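Local coordinates for protein endoglucanase A (PDB 6Q1I) that hydrolyses barley beta-glucan, lichenan, carboxymethylcellulose and xylan, cutting beta-1,4-glucosidic linkages in the interior of glucan chains, at residues 30-35 and 73-78; 59-64 and 101-106; 109-114 and 154-159. All coordinates share one frame; numbering follows the deposited sequence.

Interaction 1: residues 30-35 and 73-78; sequences TLDAKI and RIPTTW
The carboxylate of Asp32 lies alongside the ring of Pro75, the two side chains pointing the same way, with Asp32 OD1 3.5 Å from Pro75 CG. One face of the carboxylate is met from above by the backbone N-H of Thr30, which donates to OD1 45° out of its plane. The other flat group, the indole of Trp78, carries the methyl CG2 of Thr76 over one face, offset toward the rim. The setting is the catalytic TIM barrel of a family 5 glycosidase, where the loop after strand 23-27 lies against the segment emerging from strand 71-74. Thr30 to Ala33 form a type I turn. The chi1 of Asp32, 49°, puts its CG between the backbone N and the carbonyl carbon, curling the acid back over the turn; its OD2 accepts from the backbone of Asn29. Proline suits its place because a flank of its compact ring, CB and CG, can lie against this carboxylate. Trp317 touches both Asp32 and Pro75, whose side chain is about 6 Å from that of Gln284, the replaced residue at the probable nucleophile position. Leu31 and Ile74 lie side by side, CD1 of Leu31 3.8 Å from CG2 of Ile74, and both pack toward helix 90-105, Leu31 on Trp92 and Ile74 on Val100 and Cys103. A water accepts from Leu31 N and lies 2.8 Å from Pro75 O, bridging the backbones. Leu31 O takes a nearly straight bond from Thr77 N (3.0 Å). Threonine at 77 adds a second grip: its hydroxyl OG1, anti to its own carbonyl carbon, donates to Asp32 O at 2.7 Å.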
ATOM      1  N   THR A  30      11.377  -2.631   3.133  1.00  8.18           N
ATOM      2  CA  THR A  30      11.666  -3.362   4.366  1.00  7.50           C
ATOM      3  C   THR A  30      11.218  -4.813   4.213  1.00  7.46           C
ATOM      4  O   THR A  30      11.937  -5.591   3.583  1.00  8.35           O
ATOM      5  CB  THR A  30      11.047  -2.597   5.540  1.00  8.50           C
ATOM      6  OG1 THR A  30      11.511  -1.240   5.484  1.00  9.67           O
ATOM      7  CG2 THR A  30      11.466  -3.167   6.874  1.00  9.84           C
ATOM      8  N   LEU A  31      10.056  -5.209   4.744  1.00  7.71           N
ATOM      9  CA  LEU A  31       9.590  -6.584   4.541  1.00  7.23           C
ATOM     10  C   LEU A  31       9.152  -6.834   3.104  1.00  7.48           C
ATOM     11  O   LEU A  31       8.894  -7.992   2.739  1.00  7.59           O
ATOM     12  CB  LEU A  31       8.474  -6.936   5.522  1.00  7.96           C
ATOM     13  CG  LEU A  31       8.874  -6.742   6.990  1.00  8.85           C
ATOM     14  CD1 LEU A  31       7.694  -7.029   7.889  1.00 10.04           C
ATOM     15  CD2 LEU A  31      10.064  -7.596   7.386  1.00 10.97           C
ATOM     16  N   ASP A  32       9.091  -5.775   2.297  1.00  7.32           N
ATOM     17  CA  ASP A  32       8.805  -5.837   0.875  1.00  7.73           C
ATOM     18  C   ASP A  32      10.054  -5.922   0.016  1.00  8.17           C
ATOM     19  O   ASP A  32       9.940  -6.221  -1.178  1.00  8.53           O
ATOM     20  CB  ASP A  32       8.012  -4.594   0.432  1.00  7.94           C
ATOM     21  CG  ASP A  32       8.617  -3.283   0.921  1.00  8.94           C
ATOM     22  OD1 ASP A  32       8.917  -3.164   2.122  1.00  8.33           O
ATOM     23  OD2 ASP A  32       8.749  -2.350   0.102  1.00  9.19           O
ATOM     24  N   ALA A  33      11.230  -5.643   0.574  1.00  8.34           N
ATOM     25  CA  ALA A  33      12.454  -5.703  -0.218  1.00  8.83           C
ATOM     26  C   ALA A  33      12.571  -7.072  -0.874  1.00 10.12           C
ATOM     27  O   ALA A  33      12.520  -8.105  -0.196  1.00 10.99           O
ATOM     28  CB  ALA A  33      13.670  -5.416   0.669  1.00 10.02           C
ATOM     29  N   LYS A  34      12.707  -7.082  -2.196  1.00  9.57           N
ATOM     30  CA  LYS A  34      12.654  -8.321  -2.966  1.00  9.44           C
ATOM     31  C   LYS A  34      14.084  -8.792  -3.185  1.00 10.93           C
ATOM     32  O   LYS A  34      14.791  -8.284  -4.061  1.00 12.01           O
ATOM     33  CB  LYS A  34      11.928  -8.113  -4.286  1.00 10.21           C
ATOM     34  CG  LYS A  34      11.692  -9.403  -5.046  1.00 10.09           C
ATOM     35  CD  LYS A  34      11.037  -9.164  -6.399  1.00 11.03           C
ATOM     36  CE  LYS A  34      10.683 -10.471  -7.085  1.00 11.45           C
ATOM     37  NZ  LYS A  34       9.701 -11.275  -6.319  1.00 11.80           N
ATOM     38  N   ILE A  35      14.499  -9.753  -2.373  1.00 10.51           N
ATOM     39  CA  ILE A  35      15.874 -10.229  -2.353  1.00 10.47           C
ATOM     40  C   ILE A  35      15.858 -11.645  -2.901  1.00 10.88           C
ATOM     41  O   ILE A  35      15.366 -12.572  -2.244  1.00 12.46           O
ATOM     42  CB  ILE A  35      16.478 -10.188  -0.942  1.00 12.04           C
ATOM     43  CG1 ILE A  35      16.160  -8.866  -0.239  1.00 12.97           C
ATOM     44  CG2 ILE A  35      17.988 -10.423  -1.015  1.00 12.94           C
ATOM     45  CD1 ILE A  35      16.656  -7.633  -0.946  1.00 13.01           C
ATOM     46  N   ARG A  73       0.948   0.884   6.802  1.00  6.36           N
ATOM     47  CA  ARG A  73       0.958  -0.202   5.831  1.00  6.46           C
ATOM     48  C   ARG A  73       2.305  -0.904   5.915  1.00  6.85           C
ATOM     49  O   ARG A  73       3.352  -0.245   5.954  1.00  6.92           O
ATOM     50  CB  ARG A  73       0.682   0.332   4.426  1.00  6.63           C
ATOM     51  CG  ARG A  73       0.646  -0.705   3.310  1.00  6.29           C
ATOM     52  CD  ARG A  73      -0.039  -0.133   2.113  1.00  6.99           C
ATOM     53  NE  ARG A  73      -0.083  -0.906   0.870  1.00  7.10           N
ATOM     54  CZ  ARG A  73       0.768  -0.785  -0.148  1.00  6.36           C
ATOM     55  NH1 ARG A  73       1.861  -0.033  -0.043  1.00  7.28           N
ATOM     56  NH2 ARG A  73       0.531  -1.429  -1.283  1.00  7.11           N
ATOM     57  N   ILE A  74       2.254  -2.227   6.040  1.00  7.13           N
ATOM     58  CA  ILE A  74       3.435  -3.086   6.121  0.63  7.52           C
ATOM     59  C   ILE A  74       3.520  -3.833   4.794  1.00  7.07           C
ATOM     60  O   ILE A  74       3.036  -4.973   4.678  1.00  7.62           O
ATOM     61  CB  ILE A  74       3.359  -4.043   7.322  0.63  7.73           C
ATOM     62  CG1 ILE A  74       3.157  -3.253   8.619  0.63  8.03           C
ATOM     63  CG2 ILE A  74       4.621  -4.915   7.405  0.63  8.57           C
ATOM     64  CD1 ILE A  74       2.942  -4.123   9.842  0.63  9.44           C
ATOM     65  N   PRO A  75       4.109  -3.240   3.763  1.00  6.55           N
ATOM     66  CA  PRO A  75       4.240  -3.956   2.490  1.00  6.72           C
ATOM     67  C   PRO A  75       5.163  -5.151   2.696  1.00  7.38           C
ATOM     68  O   PRO A  75       6.222  -5.029   3.313  1.00  7.76           O
ATOM     69  CB  PRO A  75       4.823  -2.897   1.551  1.00  7.31           C
ATOM     70  CG  PRO A  75       5.591  -1.974   2.465  1.00  7.63           C
ATOM     71  CD  PRO A  75       4.769  -1.921   3.730  1.00  7.16           C
ATOM     72  N   THR A  76       4.731  -6.319   2.227  1.00  7.33           N
ATOM     73  CA  THR A  76       5.427  -7.567   2.523  1.00  7.09           C
ATOM     74  C   THR A  76       5.513  -8.407   1.261  1.00  6.95           C
ATOM     75  O   THR A  76       4.490  -8.675   0.620  1.00  7.45           O
ATOM     76  CB  THR A  76       4.706  -8.340   3.634  1.00  7.54           C
ATOM     77  OG1 THR A  76       4.602  -7.516   4.801  1.00  8.14           O
ATOM     78  CG2 THR A  76       5.467  -9.597   4.006  1.00  7.97           C
ATOM     79  N   THR A  77       6.732  -8.806   0.894  1.00  7.10           N
ATOM     80  CA  THR A  77       6.975  -9.668  -0.264  1.00  7.78           C
ATOM     81  C   THR A  77       7.194 -11.090   0.236  1.00  7.21           C
ATOM     82  O   THR A  77       8.072 -11.328   1.076  1.00  8.67           O
ATOM     83  CB  THR A  77       8.156  -9.149  -1.083  1.00  7.81           C
ATOM     84  OG1 THR A  77       7.798  -7.865  -1.619  1.00  8.24           O
ATOM     85  CG2 THR A  77       8.518 -10.111  -2.222  1.00  9.16           C
ATOM     86  N   TRP A  78       6.365 -12.024  -0.239  1.00  8.07           N
ATOM     87  CA  TRP A  78       6.275 -13.356   0.346  1.00  8.39           C
ATOM     88  C   TRP A  78       6.884 -14.464  -0.503  1.00  8.46           C
ATOM     89  O   TRP A  78       7.272 -15.500   0.048  1.00  9.55           O
ATOM     90  CB  TRP A  78       4.810 -13.733   0.611  1.00  8.04           C
ATOM     91  CG  TRP A  78       4.044 -12.812   1.506  1.00  7.62           C
ATOM     92  CD1 TRP A  78       3.374 -11.695   1.120  1.00  7.87           C
ATOM     93  CD2 TRP A  78       3.832 -12.933   2.922  1.00  8.13           C
ATOM     94  NE1 TRP A  78       2.764 -11.112   2.196  1.00  8.22           N
ATOM     95  CE2 TRP A  78       3.041 -11.843   3.319  1.00  7.89           C
ATOM     96  CE3 TRP A  78       4.251 -13.844   3.893  1.00  9.14           C
ATOM     97  CZ2 TRP A  78       2.647 -11.646   4.639  1.00  8.27           C
ATOM     98  CZ3 TRP A  78       3.852 -13.648   5.199  1.00  9.45           C
ATOM     99  CH2 TRP A  78       3.067 -12.560   5.563  1.00  9.02           C
TER
HETATM  100  O   HOH W   1       7.647  -3.617   5.266  1.00  7.82           O
HETATM  101  O   HOH W   2      10.688 -10.490   1.458  1.00  9.53           O

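Interaction 2: residues 59-64 and 101-106; sequences AMIDKI and DYCIAD
Ile61 reaches from helix 58-67 into the side of helix 90-105, and its branches divide the work. CG1 comes up to the stem of Tyr102, 3.9 Å from its CB, with the two side chains crossing at about a right angle. CG2, held anti to the backbone N while CG1 takes the position beside it (chi1 -58°), turns to Cys103, 3.8 Å from SG; CD1 also comes within 4.0 Å of that sulfur. A beta-branched isoleucine suits this place because the branch lets CG1 meet Tyr102 while CG2 meets Cys103, and a small cysteine lets the opposing helix come close: the CA atoms of Ile61 and Cys103 are 6.3 Å apart. This is the tight, apolar part of the contact.

The partly exposed side is polar and quite different. Asp62 comes across Asp106, a residue just past the end of helix 90-105, at about a right angle, OD1 of Asp62 standing 2.6 Å from OD2 of Asp106, with the carboxyl planes turned 36° apart. At this separation one of the two acids probably carries a proton, consistent with a raised pKa. Lys58, one turn before Asp62 on its helix, forms salt bridges with Asp62 OD1 and Asp106 OD1, and its positive charge would help to balance the negative charge of the pair. Between the two regimes, Ile61 CG2 lies 3.7 Å from Asp106 OD2, where the apolar packing meets the carboxylates.

Helix-to-helix packing of this kind belongs to the outer layer of a TIM barrel. Ile61 and Cys103 both rest on Ile72 of strand 71-74, while Cys103 also touches Ile74 and reaches Val110 of strand 109-113.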
ATOM      1  N   ALA A  59      10.485   1.264  18.553  1.00 10.53           N
ATOM      2  CA  ALA A  59      10.691   2.700  18.711  1.00 10.82           C
ATOM      3  C   ALA A  59      10.427   3.458  17.414  1.00 10.72           C
ATOM      4  O   ALA A  59       9.947   4.596  17.453  1.00 11.06           O
ATOM      5  CB  ALA A  59      12.104   2.975  19.224  1.00 11.88           C
ATOM      6  N   MET A  60      10.736   2.863  16.259  1.00  9.96           N
ATOM      7  CA  MET A  60      10.407   3.522  14.997  1.00  9.89           C
ATOM      8  C   MET A  60       8.900   3.644  14.826  1.00  9.74           C
ATOM      9  O   MET A  60       8.390   4.700  14.430  1.00 10.38           O
ATOM     10  CB  MET A  60      10.982   2.729  13.826  1.00  9.95           C
ATOM     11  CG  MET A  60      12.479   2.649  13.796  1.00 10.00           C
ATOM     12  SD  MET A  60      13.029   1.446  12.584  1.00 11.15           S
ATOM     13  CE  MET A  60      14.751   1.278  13.026  1.00 12.17           C
ATOM     14  N   ILE A  61       8.178   2.565  15.122  1.00  9.25           N
ATOM     15  CA  ILE A  61       6.724   2.568  15.018  1.00  9.45           C
ATOM     16  C   ILE A  61       6.121   3.571  15.995  1.00 10.03           C
ATOM     17  O   ILE A  61       5.185   4.306  15.654  1.00 10.21           O
ATOM     18  CB  ILE A  61       6.192   1.139  15.246  1.00 10.09           C
ATOM     19  CG1 ILE A  61       6.799   0.164  14.229  1.00 10.29           C
ATOM     20  CG2 ILE A  61       4.662   1.122  15.202  1.00 10.49           C
ATOM     21  CD1 ILE A  61       6.637   0.559  12.773  1.00 11.31           C
ATOM     22  N   ASP A  62       6.645   3.612  17.227  1.00 10.82           N
ATOM     23  CA  ASP A  62       6.178   4.574  18.216  1.00 11.71           C
ATOM     24  C   ASP A  62       6.305   6.002  17.697  1.00 10.69           C
ATOM     25  O   ASP A  62       5.430   6.836  17.945  1.00 12.10           O
ATOM     26  CB  ASP A  62       7.004   4.472  19.498  1.00 12.20           C
ATOM     27  CG  ASP A  62       6.853   3.151  20.241  1.00 13.15           C
ATOM     28  OD1 ASP A  62       5.908   2.364  20.018  1.00 13.34           O
ATOM     29  OD2 ASP A  62       7.711   2.934  21.131  1.00 15.16           O
ATOM     30  N   LYS A  63       7.413   6.313  17.017  1.00 11.14           N
ATOM     31  CA  LYS A  63       7.610   7.659  16.490  1.00 11.84           C
ATOM     32  C   LYS A  63       6.515   8.023  15.493  1.00 11.49           C
ATOM     33  O   LYS A  63       6.002   9.147  15.503  1.00 12.28           O
ATOM     34  CB  LYS A  63       8.987   7.738  15.834  1.00 14.56           C
ATOM     35  CG  LYS A  63       9.404   9.122  15.411  1.00 16.48           C
ATOM     36  CD  LYS A  63      10.032   9.906  16.548  1.00 18.78           C
ATOM     37  CE  LYS A  63      10.365  11.301  16.082  1.00 20.22           C
ATOM     38  NZ  LYS A  63      11.207  12.016  17.052  1.00 23.04           N
ATOM     39  N   ILE A  64       6.146   7.081  14.623  1.00 10.05           N
ATOM     40  CA  ILE A  64       5.086   7.308  13.643  1.00  9.96           C
ATOM     41  C   ILE A  64       3.742   7.520  14.339  1.00 10.73           C
ATOM     42  O   ILE A  64       3.008   8.470  14.036  1.00 10.70           O
ATOM     43  CB  ILE A  64       5.052   6.130  12.652  1.00  9.58           C
ATOM     44  CG1 ILE A  64       6.365   6.046  11.875  1.00 10.38           C
ATOM     45  CG2 ILE A  64       3.858   6.223  11.698  1.00  9.87           C
ATOM     46  CD1 ILE A  64       6.735   7.299  11.121  1.00 11.33           C
ATOM     47  N   ASP A 101       2.688  -6.675  15.265  1.00  9.00           N
ATOM     48  CA  ASP A 101       2.375  -6.473  16.680  1.00  9.24           C
ATOM     49  C   ASP A 101       2.873  -5.119  17.203  1.00  9.09           C
ATOM     50  O   ASP A 101       2.205  -4.500  18.042  1.00  9.63           O
ATOM     51  CB  ASP A 101       2.937  -7.617  17.531  1.00  9.74           C
ATOM     52  CG  ASP A 101       2.117  -8.906  17.430  1.00 10.58           C
ATOM     53  OD1 ASP A 101       0.924  -8.856  17.074  1.00 10.53           O
ATOM     54  OD2 ASP A 101       2.666  -9.984  17.733  1.00 11.93           O
ATOM     55  N   TYR A 102       4.046  -4.646  16.748  1.00  8.82           N
ATOM     56  CA  TYR A 102       4.484  -3.306  17.143  1.00  8.77           C
ATOM     57  C   TYR A 102       3.382  -2.295  16.849  1.00  8.37           C
ATOM     58  O   TYR A 102       3.090  -1.411  17.654  1.00  9.75           O
ATOM     59  CB  TYR A 102       5.736  -2.853  16.375  1.00  9.57           C
ATOM     60  CG  TYR A 102       7.023  -3.628  16.548  1.00  9.92           C
ATOM     61  CD1 TYR A 102       7.265  -4.438  17.645  1.00 10.80           C
ATOM     62  CD2 TYR A 102       8.016  -3.528  15.584  1.00  9.92           C
ATOM     63  CE1 TYR A 102       8.469  -5.138  17.758  1.00 12.43           C
ATOM     64  CE2 TYR A 102       9.195  -4.199  15.690  1.00 11.80           C
ATOM     65  CZ  TYR A 102       9.426  -5.005  16.764  1.00 11.43           C
ATOM     66  OH  TYR A 102      10.627  -5.671  16.806  1.00 14.87           O
ATOM     67  N   CYS A 103       2.793  -2.405  15.657  1.00  8.84           N
ATOM     68  CA  CYS A 103       1.819  -1.431  15.177  1.00  8.68           C
ATOM     69  C   CYS A 103       0.475  -1.598  15.867  1.00  9.52           C
ATOM     70  O   CYS A 103      -0.136  -0.613  16.299  1.00  9.72           O
ATOM     71  CB  CYS A 103       1.649  -1.602  13.667  1.00  8.92           C
ATOM     72  SG  CYS A 103       3.155  -1.339  12.685  1.00  9.37           S
ATOM     73  N   ILE A 104      -0.013  -2.841  15.965  1.00  8.93           N
ATOM     74  CA  ILE A 104      -1.303  -3.090  16.604  1.00  9.35           C
ATOM     75  C   ILE A 104      -1.249  -2.682  18.068  1.00  9.28           C
ATOM     76  O   ILE A 104      -2.189  -2.079  18.592  1.00 10.83           O
ATOM     77  CB  ILE A 104      -1.728  -4.562  16.439  1.00 10.75           C
ATOM     78  CG1 ILE A 104      -1.960  -4.918  14.962  1.00 12.61           C
ATOM     79  CG2 ILE A 104      -2.976  -4.876  17.285  1.00 12.05           C
ATOM     80  CD1 ILE A 104      -3.193  -4.323  14.327  1.00 14.03           C
ATOM     81  N   ALA A 105      -0.140  -2.997  18.749  1.00  9.49           N
ATOM     82  CA  ALA A 105       0.037  -2.582  20.136  1.00 10.48           C
ATOM     83  C   ALA A 105      -0.078  -1.070  20.283  1.00 11.07           C
ATOM     84  O   ALA A 105      -0.595  -0.579  21.294  1.00 12.13           O
ATOM     85  CB  ALA A 105       1.406  -3.050  20.647  1.00 10.70           C
ATOM     86  N   ASP A 106       0.381  -0.319  19.280  1.00 11.17           N
ATOM     87  CA  ASP A 106       0.332   1.140  19.309  1.00 11.23           C
ATOM     88  C   ASP A 106      -1.009   1.703  18.859  1.00 12.32           C
ATOM     89  O   ASP A 106      -1.106   2.908  18.604  1.00 12.73           O
ATOM     90  CB  ASP A 106       1.464   1.720  18.454  1.00 12.31           C
ATOM     91  CG  ASP A 106       2.789   1.736  19.178  1.00 13.75           C
ATOM     92  OD1 ASP A 106       2.863   1.251  20.335  1.00 14.64           O
ATOM     93  OD2 ASP A 106       3.763   2.245  18.586  1.00 13.05           O
TER

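Interaction 3: residues 109-114 and 154-159; sequences YVILNT and IFETLN
Val110 O receives the N-H of Ile154 (2.8 Å), and Ile154 O in turn accepts from Leu112 N (2.9 Å), both bonds nearly straight. The next, Glu156 N to Leu112 O, is bent (151°), and Thr114 N to Glu156 O is weak at 3.4 Å, so the parallel ladder slackens toward its end. Ile111 and Ile154 point to one face, where Ile111 meets Arg73 and Met205; Leu112 and Phe155 point to the other, packed by helix 128-145.

Toward the C-terminal end of the pair, polar side chains take over. Glu156 CG, anti to the backbone N (chi1 171°), and the extended chain beyond carry the carboxylate alongside Asn113, whose ND2 donates to OE2 at 3.2 Å from above the carboxylate plane. Thr114 OG1 donates to Thr157 O (2.8 Å) and accepts from a water that itself takes Asn159 N.

In the next shell, Arg73 NH2 reaches both Glu156 OE2 and Asn159 OD1, tying the two side chains together, while Thr76 N binds Asn113 OD1. Strand 109-113, helix 128-145 and strand 153-156 form a beta-alpha-beta unit of the TIM barrel; the loop after this fourth strand carries Asn159 and the probable proton-donor position, here Gln160, as in related family 5 enzymes, where that position is Glu.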
ATOM      1  N   TYR A 109      -4.238   1.266  12.847  1.00  8.37           N
ATOM      2  CA  TYR A 109      -4.697   0.386  11.778  1.00  8.42           C
ATOM      3  C   TYR A 109      -3.472  -0.105  11.021  1.00  8.78           C
ATOM      4  O   TYR A 109      -2.497   0.633  10.848  1.00  9.02           O
ATOM      5  CB  TYR A 109      -5.655   1.118  10.817  1.00  9.28           C
ATOM      6  CG  TYR A 109      -6.921   1.523  11.517  1.00 10.82           C
ATOM      7  CD1 TYR A 109      -7.027   2.757  12.140  1.00 12.73           C
ATOM      8  CD2 TYR A 109      -7.985   0.641  11.628  1.00 12.87           C
ATOM      9  CE1 TYR A 109      -8.161   3.108  12.848  1.00 14.98           C
ATOM     10  CE2 TYR A 109      -9.125   0.985  12.326  1.00 16.13           C
ATOM     11  CZ  TYR A 109      -9.212   2.217  12.935  1.00 17.13           C
ATOM     12  OH  TYR A 109     -10.355   2.546  13.637  1.00 21.19           O
ATOM     13  N   VAL A 110      -3.504  -1.362  10.601  1.00  7.78           N
ATOM     14  CA  VAL A 110      -2.394  -1.983   9.892  1.00  7.71           C
ATOM     15  C   VAL A 110      -2.933  -2.578   8.604  1.00  7.17           C
ATOM     16  O   VAL A 110      -3.908  -3.334   8.629  1.00  8.76           O
ATOM     17  CB  VAL A 110      -1.726  -3.074  10.746  1.00  9.06           C
ATOM     18  CG1 VAL A 110      -0.690  -3.818   9.933  1.00 10.78           C
ATOM     19  CG2 VAL A 110      -1.115  -2.443  11.980  1.00 12.42           C
ATOM     20  N   ILE A 111      -2.289  -2.257   7.488  1.00  7.25           N
ATOM     21  CA  ILE A 111      -2.567  -2.889   6.203  1.00  7.13           C
ATOM     22  C   ILE A 111      -1.423  -3.852   5.922  1.00  7.28           C
ATOM     23  O   ILE A 111      -0.270  -3.424   5.783  1.00  8.23           O
ATOM     24  CB  ILE A 111      -2.667  -1.855   5.070  1.00  7.23           C
ATOM     25  CG1 ILE A 111      -3.778  -0.836   5.313  1.00  7.38           C
ATOM     26  CG2 ILE A 111      -2.852  -2.583   3.742  1.00  8.22           C
ATOM     27  CD1 ILE A 111      -3.652   0.419   4.447  1.00  8.17           C
ATOM     28  N   LEU A 112      -1.735  -5.144   5.832  1.00  6.66           N
ATOM     29  CA  LEU A 112      -0.765  -6.185   5.504  1.00  6.71           C
ATOM     30  C   LEU A 112      -1.109  -6.712   4.113  1.00  6.56           C
ATOM     31  O   LEU A 112      -2.224  -7.201   3.896  1.00  7.54           O
ATOM     32  CB  LEU A 112      -0.840  -7.314   6.532  1.00  7.35           C
ATOM     33  CG  LEU A 112       0.163  -8.453   6.321  1.00  8.50           C
ATOM     34  CD1 LEU A 112       1.608  -7.951   6.530  1.00  8.92           C
ATOM     35  CD2 LEU A 112      -0.143  -9.627   7.244  1.00  9.50           C
ATOM     36  N   ASN A 113      -0.164  -6.623   3.177  1.00  7.28           N
ATOM     37  CA  ASN A 113      -0.423  -6.989   1.786  1.00  6.78           C
ATOM     38  C   ASN A 113       0.468  -8.146   1.341  1.00  7.61           C
ATOM     39  O   ASN A 113       1.201  -8.736   2.138  1.00  8.08           O
ATOM     40  CB  ASN A 113      -0.282  -5.774   0.855  1.00  6.99           C
ATOM     41  CG  ASN A 113       1.148  -5.397   0.555  1.00  6.91           C
ATOM     42  OD1 ASN A 113       2.094  -6.019   1.043  1.00  7.30           O
ATOM     43  ND2 ASN A 113       1.313  -4.359  -0.272  1.00  7.26           N
ATOM     44  N   THR A 114       0.337  -8.519   0.064  1.00  7.27           N
ATOM     45  CA  THR A 114       1.445  -9.061  -0.710  1.00  7.25           C
ATOM     46  C   THR A 114       1.958  -7.932  -1.600  1.00  7.01           C
ATOM     47  O   THR A 114       1.185  -7.070  -2.037  1.00  7.39           O
ATOM     48  CB  THR A 114       1.071 -10.293  -1.552  1.00  7.29           C
ATOM     49  OG1 THR A 114       0.296  -9.913  -2.694  1.00  7.80           O
ATOM     50  CG2 THR A 114       0.335 -11.335  -0.728  1.00  7.77           C
ATOM     51  N   ILE A 154      -6.090  -5.063   8.500  1.00  7.99           N
ATOM     52  CA  ILE A 154      -6.723  -5.074   7.187  1.00  7.27           C
ATOM     53  C   ILE A 154      -5.793  -5.839   6.258  1.00  7.84           C
ATOM     54  O   ILE A 154      -4.579  -5.627   6.295  1.00  8.72           O
ATOM     55  CB  ILE A 154      -6.855  -3.615   6.695  1.00  8.37           C
ATOM     56  CG1 ILE A 154      -7.729  -2.794   7.642  1.00  9.93           C
ATOM     57  CG2 ILE A 154      -7.401  -3.553   5.278  1.00  9.33           C
ATOM     58  CD1 ILE A 154      -7.512  -1.305   7.508  1.00 12.80           C
ATOM     59  N   PHE A 155      -6.340  -6.733   5.437  1.00  8.00           N
ATOM     60  CA  PHE A 155      -5.545  -7.430   4.434  1.00  7.87           C
ATOM     61  C   PHE A 155      -5.666  -6.699   3.098  1.00  8.24           C
ATOM     62  O   PHE A 155      -6.715  -6.131   2.790  1.00  9.98           O
ATOM     63  CB  PHE A 155      -6.019  -8.874   4.239  1.00  8.30           C
ATOM     64  CG  PHE A 155      -5.809  -9.786   5.425  1.00  9.27           C
ATOM     65  CD1 PHE A 155      -4.839  -9.548   6.381  1.00 10.26           C
ATOM     66  CD2 PHE A 155      -6.580 -10.933   5.550  1.00  9.79           C
ATOM     67  CE1 PHE A 155      -4.664 -10.422   7.450  1.00 10.68           C
ATOM     68  CE2 PHE A 155      -6.396 -11.806   6.598  1.00 10.85           C
ATOM     69  CZ  PHE A 155      -5.445 -11.552   7.555  1.00 10.39           C
ATOM     70  N   GLU A 156      -4.599  -6.737   2.296  1.00  6.94           N
ATOM     71  CA  GLU A 156      -4.587  -6.185   0.940  1.00  6.82           C
ATOM     72  C   GLU A 156      -4.062  -7.270   0.005  1.00  6.77           C
ATOM     73  O   GLU A 156      -2.921  -7.715   0.153  1.00  7.76           O
ATOM     74  CB  GLU A 156      -3.721  -4.915   0.896  1.00  7.15           C
ATOM     75  CG  GLU A 156      -3.470  -4.372  -0.497  1.00  7.86           C
ATOM     76  CD  GLU A 156      -2.415  -3.279  -0.528  1.00  7.95           C
ATOM     77  OE1 GLU A 156      -2.501  -2.347   0.293  1.00  9.46           O
ATOM     78  OE2 GLU A 156      -1.478  -3.378  -1.356  1.00  8.99           O
ATOM     79  N   THR A 157      -4.897  -7.712  -0.944  1.00  7.16           N
ATOM     80  CA  THR A 157      -4.622  -8.955  -1.670  1.00  7.17           C
ATOM     81  C   THR A 157      -3.318  -8.895  -2.462  1.00  7.95           C
ATOM     82  O   THR A 157      -2.517  -9.841  -2.442  1.00  8.01           O
ATOM     83  CB  THR A 157      -5.777  -9.258  -2.626  1.00  7.92           C
ATOM     84  OG1 THR A 157      -6.004  -8.116  -3.463  1.00  8.31           O
ATOM     85  CG2 THR A 157      -7.064  -9.625  -1.861  1.00  9.08           C
ATOM     86  N   LEU A 158      -3.133  -7.815  -3.220  1.00  7.71           N
ATOM     87  CA  LEU A 158      -2.038  -7.628  -4.158  1.00  7.67           C
ATOM     88  C   LEU A 158      -1.676  -6.149  -4.142  1.00  6.67           C
ATOM     89  O   LEU A 158      -2.472  -5.308  -3.711  1.00  7.82           O
ATOM     90  CB  LEU A 158      -2.456  -8.019  -5.586  1.00  7.77           C
ATOM     91  CG  LEU A 158      -2.787  -9.491  -5.829  1.00  8.68           C
ATOM     92  CD1 LEU A 158      -3.444  -9.657  -7.188  1.00  9.37           C
ATOM     93  CD2 LEU A 158      -1.546 -10.349  -5.725  1.00  9.86           C
ATOM     94  N   ASN A 159      -0.484  -5.835  -4.661  1.00  6.99           N
ATOM     95  CA  ASN A 159       0.053  -4.478  -4.626  1.00  6.59           C
ATOM     96  C   ASN A 159      -0.244  -3.715  -5.913  1.00  6.79           C
ATOM     97  O   ASN A 159      -1.217  -2.960  -5.980  1.00  7.20           O
ATOM     98  CB  ASN A 159       1.556  -4.545  -4.344  1.00  7.08           C
ATOM     99  CG  ASN A 159       2.199  -3.196  -4.346  1.00  6.16           C
ATOM    100  OD1 ASN A 159       1.635  -2.231  -3.822  1.00  7.07           O
ATOM    101  ND2 ASN A 159       3.385  -3.108  -4.935  1.00  7.96           N
TER
HETATM  102  O   HOH W   3       1.285  -8.247  -4.921  1.00  7.86           O

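Overall arrangement
The three contacts belong to different parts of one TIM barrel: the end of a strand, the helical shell and the barrel wall. Interaction 3 is the core, two neighbouring strands joined by backbone bonds and finished by a polar cluster near the catalytic positions. Interaction 1 is nearly as buried but irregular, relying on turn geometry, hydroxyls and waters where a loop meets the end of strand 71-74. Interaction 2 lies outermost, pairing helices through apolar packing with a charged, partly exposed rim. Strand 71-74 connects them: Arg73 makes a salt bridge with Glu156, Ile74 N probably bonds to Ile111 O, and Ile74 CD1 packs on Cys103 SG. Val110, in turn, packs against Cys103 and Ile104, bringing interaction 2 against interaction 3.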